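Acetyltransferase (Elizabethkingia anophelis, PDB 6AO7) binds acetyl-CoA and, as a member of the GNAT family, probably transfers its acetyl group to an acceptor substrate. Local coordinates at residues A[118-121]-A[122-126]. Residues are numbered along the deposited sequence; the frame is centred on the assembly and turned at random.
With ACO (acetyl coenzyme *a), chain B.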
# COMPACT_ATOMS: atom_id res chain seq x y z
N GLN A 118 3.61 -1.01 -7.05
CA GLN A 118 2.76 -0.09 -7.79
C GLN A 118 2.20 1.01 -6.88
O GLN A 118 1.99 2.14 -7.33
CB GLN A 118 1.60 -0.84 -8.46
CG GLN A 118 1.99 -1.77 -9.62
CD GLN A 118 0.75 -2.42 -10.21
OE1 GLN A 118 -0.28 -1.78 -10.36
NE2 GLN A 118 0.82 -3.73 -10.49
N LEU A 119 1.87 0.67 -5.63
CA LEU A 119 1.39 1.71 -4.72
C LEU A 119 2.42 2.84 -4.57
O LEU A 119 2.04 4.01 -4.46
CB LEU A 119 1.06 1.11 -3.36
CG LEU A 119 -0.14 0.17 -3.31
CD1 LEU A 119 -0.25 -0.42 -1.93
CD2 LEU A 119 -1.39 0.93 -3.69
N TYR A 120 3.71 2.52 -4.60
CA TYR A 120 4.73 3.57 -4.65
C TYR A 120 4.60 4.40 -5.91
O TYR A 120 4.51 5.64 -5.85
CB TYR A 120 6.14 2.98 -4.58
CG TYR A 120 7.18 3.96 -5.11
CD1 TYR A 120 7.68 4.97 -4.30
CD2 TYR A 120 7.63 3.88 -6.42
CE1 TYR A 120 8.62 5.88 -4.79
CE2 TYR A 120 8.56 4.78 -6.92
CZ TYR A 120 9.04 5.78 -6.11
OH TYR A 120 9.96 6.66 -6.63
N LEU A 121 4.60 3.75 -7.08
CA LEU A 121 4.71 4.46 -8.35
C LEU A 121 3.56 5.45 -8.53
O LEU A 121 3.79 6.60 -8.93
CB LEU A 121 4.75 3.47 -9.51
CG LEU A 121 4.78 4.08 -10.93
CD1 LEU A 121 6.04 4.90 -11.13
CD2 LEU A 121 4.72 2.98 -11.98
N TYR A 122 2.33 5.01 -8.29
CA TYR A 122 1.19 5.92 -8.50
C TYR A 122 1.25 7.11 -7.54
O TYR A 122 0.97 8.25 -7.93
CB TYR A 122 -0.14 5.16 -8.39
CG TYR A 122 -0.21 3.93 -9.31
CD1 TYR A 122 -0.83 2.75 -8.89
CD2 TYR A 122 0.34 3.95 -10.57
CE1 TYR A 122 -0.88 1.63 -9.69
CE2 TYR A 122 0.27 2.83 -11.41
CZ TYR A 122 -0.34 1.67 -10.95
OH TYR A 122 -0.38 0.53 -11.76
N GLN A 123 1.66 6.87 -6.29
CA GLN A 123 1.77 7.99 -5.36
C GLN A 123 2.88 8.95 -5.77
O GLN A 123 2.73 10.17 -5.60
CB GLN A 123 2.02 7.47 -3.94
CG GLN A 123 0.84 6.72 -3.40
CD GLN A 123 1.06 6.38 -1.96
OE1 GLN A 123 0.93 7.23 -1.09
NE2 GLN A 123 1.43 5.13 -1.69
N LYS A 124 3.99 8.43 -6.29
CA LYS A 124 5.05 9.28 -6.82
C LYS A 124 4.51 10.28 -7.84
O LYS A 124 4.98 11.42 -7.92
CB LYS A 124 6.15 8.42 -7.45
CG LYS A 124 7.28 9.22 -8.09
CD LYS A 124 8.09 8.36 -9.07
CE LYS A 124 9.13 9.19 -9.82
NZ LYS A 124 9.97 8.34 -10.71
N TYR A 125 3.52 9.88 -8.64
CA TYR A 125 2.97 10.75 -9.66
C TYR A 125 1.70 11.48 -9.23
O TYR A 125 1.04 12.10 -10.07
CB TYR A 125 2.75 9.97 -10.95
CG TYR A 125 4.06 9.73 -11.68
CD1 TYR A 125 4.58 10.69 -12.55
CD2 TYR A 125 4.80 8.57 -11.48
CE1 TYR A 125 5.78 10.49 -13.21
CE2 TYR A 125 6.01 8.37 -12.14
CZ TYR A 125 6.50 9.33 -13.00
OH TYR A 125 7.70 9.15 -13.66
N GLY A 126 1.37 11.46 -7.95
CA GLY A 126 0.37 12.36 -7.42
C GLY A 126 -0.91 11.71 -6.96
O GLY A 126 -1.81 12.42 -6.48
N1A ACO B . 8.87 -1.15 -4.32
C2A ACO B . 8.36 -0.06 -4.89
N3A ACO B . 8.74 0.55 -6.01
C4A ACO B . 9.81 -0.05 -6.55
C5A ACO B . 10.47 -1.17 -6.06
C6A ACO B . 9.95 -1.74 -4.88
N6A ACO B . 10.46 -2.82 -4.28
N7A ACO B . 11.57 -1.47 -6.84
C8A ACO B . 11.55 -0.55 -7.78
N9A ACO B . 10.51 0.34 -7.67
C1B ACO B . 10.22 1.50 -8.50
C2B ACO B . 11.29 1.88 -9.52
O2B ACO B . 12.41 2.52 -8.92
C3B ACO B . 10.48 2.88 -10.35
O3B ACO B . 10.34 4.14 -9.67
P3B ACO B . 11.29 5.43 -9.85
O7A ACO B . 12.65 5.02 -9.25
O8A ACO B . 11.29 5.75 -11.37
O9A ACO B . 10.66 6.55 -9.08
C4B ACO B . 9.05 2.31 -10.30
O4B ACO B . 9.07 1.28 -9.28
C5B ACO B . 8.56 1.79 -11.63
O5B ACO B . 8.69 2.91 -12.53
P1A ACO B . 8.64 2.75 -14.18
O1A ACO B . 9.89 2.24 -14.78
O2A ACO B . 8.27 4.13 -14.70
O3A ACO B . 7.45 1.69 -14.33
P2A ACO B . 7.09 0.67 -15.50
O4A ACO B . 7.73 1.22 -16.72
O5A ACO B . 7.62 -0.70 -15.12
O6A ACO B . 5.50 0.58 -15.56
CBP ACO B . 3.76 -0.91 -14.78
CCP ACO B . 4.76 0.18 -14.40
CDP ACO B . 2.76 -0.33 -15.79
CEP ACO B . 3.01 -1.35 -13.50
CAP ACO B . 4.51 -2.10 -15.44
OAP ACO B . 5.52 -2.59 -14.57
C9P ACO B . 3.62 -3.23 -15.94
O9P ACO B . 3.09 -3.15 -17.04
N8P ACO B . 3.41 -4.25 -15.11
C7P ACO B . 2.50 -5.34 -15.43
C6P ACO B . 1.07 -4.85 -15.66
C5P ACO B . 0.50 -4.15 -14.45
O5P ACO B . 0.69 -4.59 -13.32
N4P ACO B . -0.21 -3.05 -14.68
C3P ACO B . -0.88 -2.29 -13.64
C2P ACO B . -2.07 -3.02 -13.05
S1P ACO B . -3.34 -1.99 -12.25
C ACO B . -4.20 -1.39 -13.69
O ACO B . -3.84 -1.64 -14.80
CH3 ACO B . -5.36 -0.50 -13.35
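Y120 and K124, one turn apart on helix 116-124 of the GNAT fold, grip the same phosphate oxygen of acetyl-CoA: Y120 OH donates to O9A at 2.6 Å and K124 NZ reaches it at 2.5 Å, with a second, weak bond to O8A. A long cation suits the 3'-phosphate; with CG anti to its backbone N (chi1 178°) and the chain extended beyond, K124 brings NZ to the phosphate, its CB over one face of the Y120 ring. Nearer the pantetheine, Y122 OH donates to Q118 OE1 (2.7 Å) from above the carbonyl plane, amide and ring standing 81° apart. T111 OG1 also bonds Q118 OE1, so two partners grip this oxygen, and Q118 NE2 lies 3.0 Å from ACO O5P; an amide offers both groups. Tyrosine suits 122 by joining this hydroxyl to an apolar side chain that packs on I109 and L92. The extended Q123 side chain lies along the helix, NE2 donating to L119 O (3.0 Å), 61° out of the carbonyl plane, while OE1 bonds N113 of the second subunit. G126, at positive phi, is C-prime of the Schellman motif ending the helix. One turn before Y125, branched L121 reaches both cofactor and Y125, CD1 touching ACO O5B and Y125 CE2, each at 3.6 Å.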